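Local coordinates for HTH hxlR-type domain-containing protein (Enterococcus faecalis, PDB 1Z7U) that is of unconfirmed function but probably binds DNA as a dimeric winged helix-turn-helix regulator of transcription, at residues S26-L31 with Y80-E85. Numbering follows the deposited sequence.
Sequences SLMDEL and YTLTPE
Leu31, near the C-terminal end of helix 24-33, lays its side chain against the last residues of strand 77-82. Its CB sits 3.9 Å from CG of Leu82 and equally near CD2 of that residue. CG stands anti to the carbonyl carbon (chi1 -61°). Of the two methyls beyond it, CD1 comes to 4.1 Å from Thr81 O, while CD2 packs 3.6 Å from Tyr80 O and also meets Tyr80 CB. The end of the Tyr80 side chain leads away from the helix; Leu57 of helix 50-63 and Val66 of strand 66-71 also pack on this residue.

Leu82 answers from the strand. Its CD2 touches both Leu31 CB and the side chain of selenomethionine Met28, whose CG is 4.1 Å away; CD1 reaches the backbone O of Met28. The Met28 chain runs extended as far as SE, then bends at chi3 (-81°), which brings CE also to the edge of contact with Leu82 CD2; the two side chains cross at about a right angle. Tyr90 and Leu93 of helix 84-110 pack on Met28 as well.

No direct hydrogen bond joins the segments. Instead, one water donates to Leu31 O and accepts from Leu82 N, 2.9 Å from each, tying the helix to the strand end. Just beyond, Thr83 N-caps helix 84-110 through OG1, bonded to Gly86 N.

Helix and strand axes run nearly perpendicular, 8.1 Å apart. This buried apolar junction joins a core helix to the second strand of the two-stranded wing, the arrangement of a winged helix-turn-helix domain of the HxlR type.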
loop_
_atom_site.group_PDB
_atom_site.type_symbol
_atom_site.label_atom_id
_atom_site.label_comp_id
_atom_site.label_asym_id
_atom_site.label_seq_id
_atom_site.Cartn_x
_atom_site.Cartn_y
_atom_site.Cartn_z
ATOM N N SER A 26 -4.826 0.083 13.756
ATOM C CA SER A 26 -5.912 0.510 14.660
ATOM C C SER A 26 -5.627 1.856 15.324
ATOM O O SER A 26 -6.510 2.699 15.414
ATOM C CB SER A 26 -6.181 -0.540 15.733
ATOM O OG SER A 26 -6.716 -1.709 15.150
ATOM N N LEU A 27 -4.397 2.032 15.795
ATOM C CA LEU A 27 -3.943 3.296 16.377
ATOM C C LEU A 27 -4.127 4.467 15.431
ATOM O O LEU A 27 -4.645 5.514 15.823
ATOM C CB LEU A 27 -2.472 3.194 16.767
ATOM C CG LEU A 27 -2.064 3.207 18.243
ATOM C CD1 LEU A 27 -3.214 2.969 19.185
ATOM C CD2 LEU A 27 -0.954 2.205 18.501
HETATM N N MSE A 28 -3.688 4.277 14.188
HETATM C CA MSE A 28 -3.835 5.262 13.135
HETATM C C MSE A 28 -5.307 5.606 12.848
HETATM O O MSE A 28 -5.635 6.785 12.648
HETATM C CB MSE A 28 -3.115 4.779 11.871
HETATM C CG MSE A 28 -3.356 5.630 10.644
HETATM SE SE MSE A 28 -2.173 5.174 9.140
HETATM C CE MSE A 28 -0.540 6.180 9.746
ATOM N N ASP A 29 -6.172 4.583 12.821
ATOM C CA ASP A 29 -7.622 4.772 12.671
ATOM C C ASP A 29 -8.182 5.663 13.783
ATOM O O ASP A 29 -8.980 6.559 13.519
ATOM C CB ASP A 29 -8.367 3.434 12.682
ATOM C CG ASP A 29 -8.426 2.759 11.311
ATOM O OD1 ASP A 29 -8.170 3.408 10.283
ATOM O OD2 ASP A 29 -8.743 1.550 11.266
ATOM N N GLU A 30 -7.747 5.419 15.018
ATOM C CA GLU A 30 -8.191 6.217 16.172
ATOM C C GLU A 30 -7.708 7.652 16.091
ATOM O O GLU A 30 -8.457 8.572 16.372
ATOM C CB GLU A 30 -7.727 5.600 17.494
ATOM C CG GLU A 30 -8.421 4.298 17.859
ATOM C CD GLU A 30 -9.933 4.449 17.975
ATOM O OE1 GLU A 30 -10.381 5.506 18.478
ATOM O OE2 GLU A 30 -10.666 3.517 17.558
ATOM N N LEU A 31 -6.457 7.839 15.694
ATOM C CA LEU A 31 -5.890 9.181 15.585
ATOM C C LEU A 31 -6.437 9.961 14.401
ATOM O O LEU A 31 -6.532 11.191 14.450
ATOM C CB LEU A 31 -4.360 9.128 15.551
ATOM C CG LEU A 31 -3.697 8.517 16.788
ATOM C CD1 LEU A 31 -2.180 8.540 16.670
ATOM C CD2 LEU A 31 -4.141 9.216 18.068
ATOM N N TYR A 80 -2.068 12.937 21.495
ATOM C CA TYR A 80 -1.520 12.276 20.302
ATOM C C TYR A 80 -2.332 12.606 19.044
ATOM O O TYR A 80 -3.559 12.586 19.053
ATOM C CB TYR A 80 -1.461 10.775 20.510
ATOM C CG TYR A 80 -0.573 10.352 21.661
ATOM C CD1 TYR A 80 0.790 10.184 21.473
ATOM C CD2 TYR A 80 -1.097 10.112 22.937
ATOM C CE1 TYR A 80 1.611 9.788 22.504
ATOM C CE2 TYR A 80 -0.274 9.723 23.989
ATOM C CZ TYR A 80 1.086 9.566 23.760
ATOM O OH TYR A 80 1.943 9.161 24.765
ATOM N N THR A 81 -1.630 12.926 17.967
ATOM C CA THR A 81 -2.242 13.188 16.669
ATOM C C THR A 81 -1.408 12.535 15.557
ATOM O O THR A 81 -0.277 12.088 15.808
ATOM C CB THR A 81 -2.316 14.701 16.380
ATOM O OG1 THR A 81 -1.102 15.316 16.801
ATOM C CG2 THR A 81 -3.486 15.352 17.112
ATOM N N LEU A 82 -1.969 12.474 14.343
ATOM C CA LEU A 82 -1.194 12.098 13.165
ATOM C C LEU A 82 -0.423 13.314 12.659
ATOM O O LEU A 82 -0.948 14.427 12.652
ATOM C CB LEU A 82 -2.095 11.556 12.041
ATOM C CG LEU A 82 -2.845 10.225 12.185
ATOM C CD1 LEU A 82 -3.703 9.949 10.936
ATOM C CD2 LEU A 82 -1.921 9.034 12.463
ATOM N N THR A 83 0.817 13.102 12.223
ATOM C CA THR A 83 1.566 14.140 11.513
ATOM C C THR A 83 0.997 14.326 10.098
ATOM O O THR A 83 0.128 13.552 9.686
ATOM C CB THR A 83 3.046 13.761 11.391
ATOM O OG1 THR A 83 3.149 12.510 10.712
ATOM C CG2 THR A 83 3.709 13.672 12.765
ATOM N N PRO A 84 1.444 15.369 9.362
ATOM C CA PRO A 84 1.134 15.438 7.926
ATOM C C PRO A 84 1.496 14.170 7.143
ATOM O O PRO A 84 0.690 13.705 6.345
ATOM C CB PRO A 84 1.964 16.633 7.447
ATOM C CG PRO A 84 2.059 17.515 8.657
ATOM C CD PRO A 84 2.176 16.572 9.821
ATOM N N GLU A 85 2.677 13.598 7.382
ATOM C CA GLU A 85 3.033 12.305 6.775
ATOM C C GLU A 85 2.158 11.170 7.299
ATOM O O GLU A 85 1.891 10.215 6.578
ATOM C CB GLU A 85 4.519 11.967 6.972
ATOM C CG GLU A 85 5.501 12.914 6.288
ATOM C CD GLU A 85 5.334 13.004 4.773
ATOM O OE1 GLU A 85 4.800 12.067 4.144
ATOM O OE2 GLU A 85 5.760 14.032 4.190
HETATM O O HOH W 1 -4.738 13.422 14.405
#